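PDB 2B9S: DNA topoisomerase I-like protein from Leishmania donovani, which probably relaxes supercoiled DNA, as the small subunit of a heterodimeric topoisomerase I, helping to cut and rejoin one strand. Local coordinates for residues 20-26 with 50-54. Sequence-based numbering, arbitrary orientation.
With VO4 (vanadate ion), chain F; nucleotides of chain A.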
loop_
_atom_site.group_PDB
_atom_site.type_symbol
_atom_site.label_atom_id
_atom_site.label_comp_id
_atom_site.label_asym_id
_atom_site.label_seq_id
_atom_site.Cartn_x
_atom_site.Cartn_y
_atom_site.Cartn_z
ATOM N N ILE E 20 -10.946 -5.931 1.745
ATOM C CA ILE E 20 -9.849 -6.423 0.896
ATOM C C ILE E 20 -8.694 -7.048 1.689
ATOM O O ILE E 20 -8.047 -7.984 1.194
ATOM C CB ILE E 20 -9.236 -5.258 0.009
ATOM C CG1 ILE E 20 -10.213 -4.728 -1.031
ATOM C CG2 ILE E 20 -7.994 -5.709 -0.764
ATOM C CD1 ILE E 20 -9.634 -3.506 -1.797
ATOM N N ASN E 21 -8.405 -6.498 2.879
ATOM C CA ASN E 21 -7.131 -6.779 3.577
ATOM C C ASN E 21 -7.271 -7.272 5.000
ATOM O O ASN E 21 -6.376 -7.966 5.484
ATOM C CB ASN E 21 -6.201 -5.526 3.634
ATOM C CG ASN E 21 -5.950 -4.883 2.267
ATOM O OD1 ASN E 21 -5.135 -5.352 1.495
ATOM N ND2 ASN E 21 -6.636 -3.790 1.991
ATOM N N TYR E 22 -8.358 -6.884 5.670
ATOM C CA TYR E 22 -8.419 -6.908 7.136
ATOM C C TYR E 22 -9.415 -7.877 7.784
ATOM O O TYR E 22 -9.152 -8.396 8.870
ATOM C CB TYR E 22 -8.654 -5.487 7.674
ATOM C CG TYR E 22 -7.385 -4.651 7.686
ATOM C CD1 TYR E 22 -7.171 -3.653 6.743
ATOM C CD2 TYR E 22 -6.382 -4.900 8.634
ATOM C CE1 TYR E 22 -6.013 -2.915 6.749
ATOM C CE2 TYR E 22 -5.209 -4.167 8.650
ATOM C CZ TYR E 22 -5.029 -3.172 7.713
ATOM O OH TYR E 22 -3.859 -2.453 7.745
ATOM N N ILE E 23 -10.565 -8.092 7.141
ATOM C CA ILE E 23 -11.600 -8.993 7.659
ATOM C C ILE E 23 -11.393 -10.418 7.094
ATOM O O ILE E 23 -11.200 -10.586 5.892
ATOM C CB ILE E 23 -12.995 -8.507 7.261
ATOM C CG1 ILE E 23 -13.232 -7.070 7.730
ATOM C CG2 ILE E 23 -14.062 -9.452 7.807
ATOM C CD1 ILE E 23 -14.348 -6.372 6.965
ATOM N N ASP E 24 -11.403 -11.430 7.963
ATOM C CA ASP E 24 -11.362 -12.810 7.509
ATOM C C ASP E 24 -12.541 -12.990 6.530
ATOM O O ASP E 24 -13.694 -12.708 6.886
ATOM C CB ASP E 24 -11.432 -13.735 8.735
ATOM C CG ASP E 24 -11.032 -15.174 8.429
ATOM O OD1 ASP E 24 -11.385 -15.677 7.352
ATOM O OD2 ASP E 24 -10.381 -15.814 9.290
ATOM N N PRO E 25 -12.258 -13.366 5.266
ATOM C CA PRO E 25 -13.364 -13.444 4.295
ATOM C C PRO E 25 -14.370 -14.577 4.608
ATOM O O PRO E 25 -15.503 -14.549 4.125
ATOM C CB PRO E 25 -12.646 -13.684 2.961
ATOM C CG PRO E 25 -11.338 -14.240 3.324
ATOM C CD PRO E 25 -10.959 -13.707 4.658
ATOM N N ARG E 26 -13.938 -15.547 5.420
ATOM C CA ARG E 26 -14.776 -16.634 5.916
ATOM C C ARG E 26 -15.868 -16.128 6.865
ATOM O O ARG E 26 -16.903 -16.780 7.024
ATOM C CB ARG E 26 -13.917 -17.690 6.623
ATOM C CG ARG E 26 -12.908 -18.372 5.736
ATOM C CD ARG E 26 -11.949 -19.267 6.502
ATOM N NE ARG E 26 -11.018 -18.508 7.334
ATOM C CZ ARG E 26 -9.929 -19.013 7.918
ATOM N NH1 ARG E 26 -9.609 -20.281 7.745
ATOM N NH2 ARG E 26 -9.144 -18.245 8.663
ATOM N N LYS E 50 -9.949 -13.773 -5.376
ATOM C CA LYS E 50 -8.910 -13.604 -4.349
ATOM C C LYS E 50 -9.097 -14.568 -3.176
ATOM O O LYS E 50 -8.122 -15.007 -2.545
ATOM C CB LYS E 50 -8.914 -12.170 -3.818
ATOM C CG LYS E 50 -7.907 -11.934 -2.723
ATOM C CD LYS E 50 -7.894 -10.525 -2.216
ATOM C CE LYS E 50 -6.584 -10.280 -1.504
ATOM N NZ LYS E 50 -6.525 -8.963 -0.821
ATOM N N PHE E 51 -10.353 -14.899 -2.897
ATOM C CA PHE E 51 -10.728 -15.602 -1.684
ATOM C C PHE E 51 -11.392 -16.985 -1.899
ATOM O O PHE E 51 -12.314 -17.333 -1.143
ATOM C CB PHE E 51 -11.686 -14.716 -0.888
ATOM C CG PHE E 51 -11.043 -13.473 -0.266
ATOM C CD1 PHE E 51 -9.817 -13.543 0.407
ATOM C CD2 PHE E 51 -11.693 -12.249 -0.316
ATOM C CE1 PHE E 51 -9.264 -12.417 0.997
ATOM C CE2 PHE E 51 -11.141 -11.126 0.270
ATOM C CZ PHE E 51 -9.928 -11.208 0.935
ATOM N N PRO E 52 -10.906 -17.803 -2.872
ATOM C CA PRO E 52 -11.625 -19.042 -3.218
ATOM C C PRO E 52 -11.593 -20.088 -2.105
ATOM O O PRO E 52 -12.456 -20.961 -2.048
ATOM C CB PRO E 52 -10.841 -19.560 -4.425
ATOM C CG PRO E 52 -9.491 -19.062 -4.215
ATOM C CD PRO E 52 -9.670 -17.687 -3.667
ATOM N N TRP E 53 -10.594 -19.975 -1.237
ATOM C CA TRP E 53 -10.402 -20.838 -0.086
ATOM C C TRP E 53 -11.378 -20.512 1.058
ATOM O O TRP E 53 -11.480 -21.260 2.034
ATOM C CB TRP E 53 -8.941 -20.707 0.382
ATOM C CG TRP E 53 -8.482 -19.264 0.689
ATOM C CD1 TRP E 53 -7.869 -18.381 -0.185
ATOM C CD2 TRP E 53 -8.600 -18.563 1.945
ATOM N NE1 TRP E 53 -7.600 -17.189 0.459
ATOM C CE2 TRP E 53 -8.037 -17.268 1.759
ATOM C CE3 TRP E 53 -9.124 -18.898 3.204
ATOM C CZ2 TRP E 53 -7.979 -16.303 2.803
ATOM C CZ3 TRP E 53 -9.074 -17.933 4.243
ATOM C CH2 TRP E 53 -8.493 -16.650 4.025
ATOM N N ALA E 54 -12.127 -19.433 0.887
ATOM C CA ALA E 54 -13.054 -18.962 1.896
ATOM C C ALA E 54 -14.516 -19.047 1.464
ATOM O O ALA E 54 -15.413 -18.801 2.252
ATOM C CB ALA E 54 -12.718 -17.557 2.278
HETATM V V VO4 F . -3.613 -0.708 6.581
HETATM O O1 VO4 F . -5.085 0.053 7.107
HETATM O O2 VO4 F . -2.137 -0.666 7.547
ATOM P P DT A 10 -2.019 -7.201 5.106
ATOM O OP1 DT A 10 -2.347 -7.315 6.524
ATOM O OP2 DT A 10 -2.813 -7.850 4.028
ATOM O "O5'" DT A 10 -2.024 -5.646 4.734
ATOM C "C5'" DT A 10 -1.691 -4.626 5.696
ATOM C "C4'" DT A 10 -1.865 -3.259 5.078
ATOM O "O4'" DT A 10 -1.068 -3.111 3.880
ATOM C "C3'" DT A 10 -3.282 -2.929 4.603
ATOM O "O3'" DT A 10 -3.587 -1.654 5.080
ATOM C "C2'" DT A 10 -3.240 -2.888 3.080
ATOM C "C1'" DT A 10 -1.826 -2.373 2.912
ATOM N N1 DT A 10 -1.191 -2.597 1.596
ATOM C C2 DT A 10 -0.563 -1.525 0.981
ATOM O O2 DT A 10 -0.540 -0.404 1.445
ATOM N N3 DT A 10 0.030 -1.818 -0.220
ATOM C C4 DT A 10 0.061 -3.055 -0.860
ATOM O O4 DT A 10 0.643 -3.189 -1.941
ATOM C C5 DT A 10 -0.622 -4.129 -0.180
ATOM C C7 DT A 10 -0.779 -5.488 -0.827
ATOM C C6 DT A 10 -1.198 -3.863 1.014
#
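P25 drives the CB-CG edge of its ring onto one face of the F51 phenyl, its CG in a CH-pi contact 3.6 Å from the ring centroid, while K50 CG rests on the opposite face. The same CG reaches W53 CH2 and, at 3.7 Å, A54 CB, so one proline methylene is wedged among three side chains. Beyond CG the K50 chain runs fully extended, which carries NZ to I20 O at 2.7 Å; this bond ties the last turn of helix 16-21 to K50, where helix 45-50 gives way to loop. Two residues on from I20 is Y22, whose place is consistent with the nucleophile of a type IB topoisomerase, caught here in a transition-state mimic: its OH lies 2.1 Å from the vanadium of vanadate, which also binds O3' of DT10 of chain A. Helix 25-34 is opened by D24 as N-cap, OD1 accepting from R26 N on its anti side but tilted 25° from the carboxylate plane. R26 bends at chi3 (-70°) and returns side-on to the same carboxylate, NE to OD1 and NH2 to OD2 (2.8 Å), both through syn lone pairs; NH2 also forms a salt bridge with E247 of the large subunit, a separate chain. Against this guanidinium W53 stands nearly perpendicular, the planes 80° apart, its CZ3 edge over one face, 3.7 Å from NE.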